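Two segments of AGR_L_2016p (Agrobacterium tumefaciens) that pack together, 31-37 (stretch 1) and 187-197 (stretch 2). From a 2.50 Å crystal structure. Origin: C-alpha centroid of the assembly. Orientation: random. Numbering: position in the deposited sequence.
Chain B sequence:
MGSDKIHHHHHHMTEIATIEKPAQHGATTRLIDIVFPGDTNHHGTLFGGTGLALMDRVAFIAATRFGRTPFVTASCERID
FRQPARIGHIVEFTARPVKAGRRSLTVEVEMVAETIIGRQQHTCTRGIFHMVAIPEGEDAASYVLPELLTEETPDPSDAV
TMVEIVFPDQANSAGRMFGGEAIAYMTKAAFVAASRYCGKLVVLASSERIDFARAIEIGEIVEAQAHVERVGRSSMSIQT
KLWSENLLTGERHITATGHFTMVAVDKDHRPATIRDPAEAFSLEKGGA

Stretch 1 31-37: LIDIVFP
Stretch 2, residues 187-197: TKAAFVAASRY

How do the two backbones lie? Residues 31-35 form an extended strand, phi near -100 to -131° and psi 115 to 143°, before Phe36 and Pro37 leave it. Residues 187-197 are helical throughout, with i to i+4 bonds such as Val192 N to Lys188 O (3.0 Å) and Arg196 N to Val192 O (2.9 Å). The helix crosses the strand at 77°, with axes 9.7 Å apart at closest approach. Register is set by Ile34 CA and Val192 CA, 8.1 Å apart.

Which apolar side chains fill the gap? Strand alternation sends Ile32 and Ile34 toward the helix, which answers with Phe191 and Val192. Ile32 (m, t) places CG2 3.8 Å from CG2 of Val192 (t). Ile34 has chi1 m and chi2 at 140°; its CD1 lies 3.7 Å from Phe191 CD1 and 3.8 Å from Lys188 CG, so one methyl touches both an aromatic ring and an aliphatic stem.

How do the aromatic rings meet? Phe36 (chi1 m, chi2 88°) starts sideways, but its ring reaches Phe191 (chi1 t, chi2 -77°), with CE2 to CE2 at 4.1 Å. The ring centroids are 5.7 Å apart and the planes incline at 59°, an oblique apolar contact.

What do the charged groups add? No hydrogen bond crosses the interface. Lys188 (t, t, chi3 -135°, t) extends its amine to Asp33 (t, chi2 13°), whose CA-to-CB bond points away; OD1 to NZ is 3.9 Å, a long salt bridge. Asp33 OD1 also accepts a weak bond from Ile34 N (2.9 Å, 116°). Arg196 (m, t, t, chi4 176°) brings NH2 within 3.7 Å of Ile32 CD1, a packing contact, while that nitrogen is hydrogen-bonded elsewhere in the structure.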

ATOM      1  N   LEU B  31      -4.648  14.712 -10.923  1.00 65.66           N
ATOM      2  CA  LEU B  31      -4.004  13.767 -10.006  1.00 64.68           C
ATOM      3  C   LEU B  31      -2.715  13.296 -10.672  1.00 66.85           C
ATOM      4  O   LEU B  31      -2.740  12.878 -11.818  1.00 69.17           O
ATOM      5  CB  LEU B  31      -4.900  12.552  -9.810  1.00 62.51           C
ATOM      6  CG  LEU B  31      -4.575  11.476  -8.780  1.00 62.81           C
ATOM      7  CD1 LEU B  31      -5.882  10.896  -8.261  1.00 56.83           C
ATOM      8  CD2 LEU B  31      -3.665  10.349  -9.326  1.00 56.29           C
ATOM      9  N   ILE B  32      -1.605  13.329  -9.959  1.00 67.37           N
ATOM     10  CA  ILE B  32      -0.329  13.147 -10.580  1.00 69.81           C
ATOM     11  C   ILE B  32       0.434  12.040  -9.896  1.00 71.43           C
ATOM     12  O   ILE B  32       0.539  12.028  -8.678  1.00 74.75           O
ATOM     13  CB  ILE B  32       0.496  14.460 -10.604  1.00 68.74           C
ATOM     14  CG1 ILE B  32      -0.094  15.389 -11.647  1.00 70.33           C
ATOM     15  CG2 ILE B  32       1.870  14.158 -11.052  1.00 73.58           C
ATOM     16  CD1 ILE B  32       0.440  16.792 -11.689  1.00 72.24           C
ATOM     17  N   ASP B  33       0.942  11.098 -10.682  1.00 70.29           N
ATOM     18  CA  ASP B  33       1.785  10.044 -10.160  1.00 68.38           C
ATOM     19  C   ASP B  33       3.126   9.990 -10.878  1.00 66.74           C
ATOM     20  O   ASP B  33       3.210  10.212 -12.062  1.00 67.18           O
ATOM     21  CB  ASP B  33       1.088   8.712 -10.291  1.00 68.75           C
ATOM     22  CG  ASP B  33       1.728   7.626  -9.410  1.00 81.58           C
ATOM     23  OD1 ASP B  33       2.560   7.954  -8.508  1.00 87.22           O
ATOM     24  OD2 ASP B  33       1.406   6.428  -9.623  1.00 87.37           O
ATOM     25  N   ILE B  34       4.183   9.701 -10.155  1.00 67.43           N
ATOM     26  CA  ILE B  34       5.509   9.572 -10.759  1.00 68.14           C
ATOM     27  C   ILE B  34       5.889   8.136 -10.977  1.00 67.84           C
ATOM     28  O   ILE B  34       5.776   7.355 -10.064  1.00 71.11           O
ATOM     29  CB  ILE B  34       6.563  10.153  -9.868  1.00 67.54           C
ATOM     30  CG1 ILE B  34       6.269  11.607  -9.631  1.00 65.47           C
ATOM     31  CG2 ILE B  34       7.955  10.001 -10.506  1.00 73.39           C
ATOM     32  CD1 ILE B  34       6.539  11.958  -8.233  1.00 64.95           C
ATOM     33  N   VAL B  35       6.357   7.792 -12.173  1.00 67.85           N
ATOM     34  CA  VAL B  35       6.999   6.477 -12.395  1.00 68.63           C
ATOM     35  C   VAL B  35       8.491   6.739 -12.580  1.00 70.88           C
ATOM     36  O   VAL B  35       8.882   7.371 -13.555  1.00 74.49           O
ATOM     37  CB  VAL B  35       6.448   5.786 -13.669  1.00 67.36           C
ATOM     38  CG1 VAL B  35       7.163   4.491 -13.948  1.00 67.90           C
ATOM     39  CG2 VAL B  35       4.986   5.543 -13.555  1.00 66.62           C
ATOM     40  N   PHE B  36       9.315   6.265 -11.665  1.00 71.34           N
ATOM     41  CA  PHE B  36      10.776   6.471 -11.750  1.00 72.43           C
ATOM     42  C   PHE B  36      11.502   5.604 -12.779  1.00 73.78           C
ATOM     43  O   PHE B  36      11.076   4.485 -13.046  1.00 75.54           O
ATOM     44  CB  PHE B  36      11.428   6.216 -10.384  1.00 71.46           C
ATOM     45  CG  PHE B  36      11.199   7.302  -9.398  1.00 69.96           C
ATOM     46  CD1 PHE B  36      10.076   7.300  -8.584  1.00 73.28           C
ATOM     47  CD2 PHE B  36      12.094   8.346  -9.288  1.00 68.90           C
ATOM     48  CE1 PHE B  36       9.843   8.342  -7.666  1.00 76.19           C
ATOM     49  CE2 PHE B  36      11.871   9.387  -8.376  1.00 76.02           C
ATOM     50  CZ  PHE B  36      10.750   9.383  -7.566  1.00 74.93           C
ATOM     51  N   PRO B  37      12.634   6.100 -13.324  1.00 74.65           N
ATOM     52  CA  PRO B  37      13.387   5.343 -14.323  1.00 75.99           C
ATOM     53  C   PRO B  37      13.785   3.987 -13.773  1.00 78.44           C
ATOM     54  O   PRO B  37      14.289   3.903 -12.661  1.00 80.05           O
ATOM     55  CB  PRO B  37      14.626   6.210 -14.558  1.00 74.48           C
ATOM     56  CG  PRO B  37      14.180   7.559 -14.232  1.00 73.40           C
ATOM     57  CD  PRO B  37      13.273   7.397 -13.054  1.00 74.47           C
ATOM     58  N   THR B 187       6.026  17.026  -0.741  1.00 67.59           N
ATOM     59  CA  THR B 187       7.279  16.758  -1.369  1.00 67.21           C
ATOM     60  C   THR B 187       7.077  16.223  -2.772  1.00 65.94           C
ATOM     61  O   THR B 187       7.673  16.725  -3.709  1.00 68.61           O
ATOM     62  CB  THR B 187       8.104  15.750  -0.531  1.00 68.58           C
ATOM     63  OG1 THR B 187       8.191  16.239   0.800  1.00 69.28           O
ATOM     64  CG2 THR B 187       9.519  15.646  -1.057  1.00 64.08           C
ATOM     65  N   LYS B 188       6.267  15.187  -2.925  1.00 65.13           N
ATOM     66  CA  LYS B 188       5.789  14.785  -4.264  1.00 63.37           C
ATOM     67  C   LYS B 188       5.468  16.021  -5.133  1.00 62.79           C
ATOM     68  O   LYS B 188       6.032  16.174  -6.203  1.00 61.19           O
ATOM     69  CB  LYS B 188       4.577  13.885  -4.158  1.00 62.00           C
ATOM     70  CG  LYS B 188       4.249  13.179  -5.439  1.00 63.21           C
ATOM     71  CD  LYS B 188       2.959  12.454  -5.309  1.00 75.49           C
ATOM     72  CE  LYS B 188       3.051  11.057  -5.874  1.00 83.58           C
ATOM     73  NZ  LYS B 188       1.755  10.386  -5.560  1.00 90.50           N
ATOM     74  N   ALA B 189       4.608  16.915  -4.663  1.00 59.08           N
ATOM     75  CA  ALA B 189       4.313  18.112  -5.475  1.00 60.95           C
ATOM     76  C   ALA B 189       5.569  18.956  -5.759  1.00 61.20           C
ATOM     77  O   ALA B 189       5.743  19.477  -6.843  1.00 62.74           O
ATOM     78  CB  ALA B 189       3.187  18.961  -4.850  1.00 59.74           C
ATOM     79  N   ALA B 190       6.483  19.042  -4.808  1.00 60.31           N
ATOM     80  CA  ALA B 190       7.727  19.777  -5.024  1.00 61.49           C
ATOM     81  C   ALA B 190       8.602  19.080  -6.078  1.00 63.39           C
ATOM     82  O   ALA B 190       9.250  19.717  -6.902  1.00 64.53           O
ATOM     83  CB  ALA B 190       8.488  19.880  -3.743  1.00 61.83           C
ATOM     84  N   PHE B 191       8.622  17.756  -6.052  1.00 61.75           N
ATOM     85  CA  PHE B 191       9.344  17.023  -7.068  1.00 60.94           C
ATOM     86  C   PHE B 191       8.766  17.293  -8.447  1.00 63.82           C
ATOM     87  O   PHE B 191       9.490  17.535  -9.380  1.00 64.37           O
ATOM     88  CB  PHE B 191       9.293  15.535  -6.765  1.00 60.92           C
ATOM     89  CG  PHE B 191       9.885  14.715  -7.838  1.00 64.98           C
ATOM     90  CD1 PHE B 191       9.177  14.478  -9.019  1.00 60.01           C
ATOM     91  CD2 PHE B 191      11.168  14.233  -7.723  1.00 59.25           C
ATOM     92  CE1 PHE B 191       9.729  13.754 -10.056  1.00 59.09           C
ATOM     93  CE2 PHE B 191      11.720  13.491  -8.752  1.00 68.50           C
ATOM     94  CZ  PHE B 191      11.005  13.256  -9.920  1.00 68.53           C
ATOM     95  N   VAL B 192       7.441  17.279  -8.566  1.00 66.43           N
ATOM     96  CA  VAL B 192       6.783  17.520  -9.838  1.00 65.48           C
ATOM     97  C   VAL B 192       7.162  18.898 -10.393  1.00 65.99           C
ATOM     98  O   VAL B 192       7.777  18.979 -11.445  1.00 69.19           O
ATOM     99  CB  VAL B 192       5.241  17.361  -9.701  1.00 68.38           C
ATOM    100  CG1 VAL B 192       4.465  18.007 -10.900  1.00 60.09           C
ATOM    101  CG2 VAL B 192       4.870  15.900  -9.503  1.00 67.84           C
ATOM    102  N   ALA B 193       6.819  19.972  -9.692  1.00 63.65           N
ATOM    103  CA  ALA B 193       7.182  21.347 -10.105  1.00 60.20           C
ATOM    104  C   ALA B 193       8.657  21.581 -10.421  1.00 61.88           C
ATOM    105  O   ALA B 193       8.972  22.127 -11.479  1.00 62.69           O
ATOM    106  CB  ALA B 193       6.731  22.363  -9.061  1.00 58.11           C
ATOM    107  N   ALA B 194       9.562  21.203  -9.516  1.00 61.90           N
ATOM    108  CA  ALA B 194      11.022  21.238  -9.819  1.00 62.85           C
ATOM    109  C   ALA B 194      11.384  20.559 -11.119  1.00 62.59           C
ATOM    110  O   ALA B 194      12.034  21.143 -11.979  1.00 63.08           O
ATOM    111  CB  ALA B 194      11.866  20.582  -8.676  1.00 62.84           C
ATOM    112  N   SER B 195      10.942  19.320 -11.260  1.00 62.57           N
ATOM    113  CA  SER B 195      11.388  18.469 -12.369  1.00 61.89           C
ATOM    114  C   SER B 195      10.854  18.977 -13.668  1.00 61.55           C
ATOM    115  O   SER B 195      11.558  19.032 -14.662  1.00 61.32           O
ATOM    116  CB  SER B 195      10.946  17.031 -12.155  1.00 60.85           C
ATOM    117  OG  SER B 195      11.240  16.283 -13.303  1.00 57.49           O
ATOM    118  N   ARG B 196       9.594  19.360 -13.652  1.00 63.75           N
ATOM    119  CA  ARG B 196       8.990  20.053 -14.807  1.00 65.50           C
ATOM    120  C   ARG B 196       9.787  21.272 -15.199  1.00 64.96           C
ATOM    121  O   ARG B 196      10.042  21.473 -16.366  1.00 66.32           O
ATOM    122  CB  ARG B 196       7.518  20.415 -14.553  1.00 64.09           C
ATOM    123  CG  ARG B 196       6.592  19.215 -14.740  1.00 63.37           C
ATOM    124  CD  ARG B 196       5.156  19.573 -14.491  1.00 62.11           C
ATOM    125  NE  ARG B 196       4.214  18.499 -14.813  1.00 65.27           N
ATOM    126  CZ  ARG B 196       2.905  18.582 -14.587  1.00 71.11           C
ATOM    127  NH1 ARG B 196       2.384  19.672 -14.030  1.00 65.97           N
ATOM    128  NH2 ARG B 196       2.097  17.586 -14.921  1.00 61.75           N
ATOM    129  N   TYR B 197      10.234  22.050 -14.220  1.00 66.22           N
ATOM    130  CA  TYR B 197      10.987  23.280 -14.501  1.00 67.04           C
ATOM    131  C   TYR B 197      12.312  22.999 -15.185  1.00 65.55           C
ATOM    132  O   TYR B 197      12.642  23.623 -16.163  1.00 63.37           O
ATOM    133  CB  TYR B 197      11.247  24.050 -13.210  1.00 68.19           C
ATOM    134  CG  TYR B 197      11.855  25.397 -13.437  1.00 72.99           C
ATOM    135  CD1 TYR B 197      11.050  26.503 -13.699  1.00 76.83           C
ATOM    136  CD2 TYR B 197      13.236  25.573 -13.425  1.00 70.99           C
ATOM    137  CE1 TYR B 197      11.604  27.757 -13.929  1.00 75.55           C
ATOM    138  CE2 TYR B 197      13.799  26.832 -13.661  1.00 74.42           C
ATOM    139  CZ  TYR B 197      12.969  27.915 -13.909  1.00 74.44           C
ATOM    140  OH  TYR B 197      13.491  29.167 -14.143  1.00 75.35           O
TER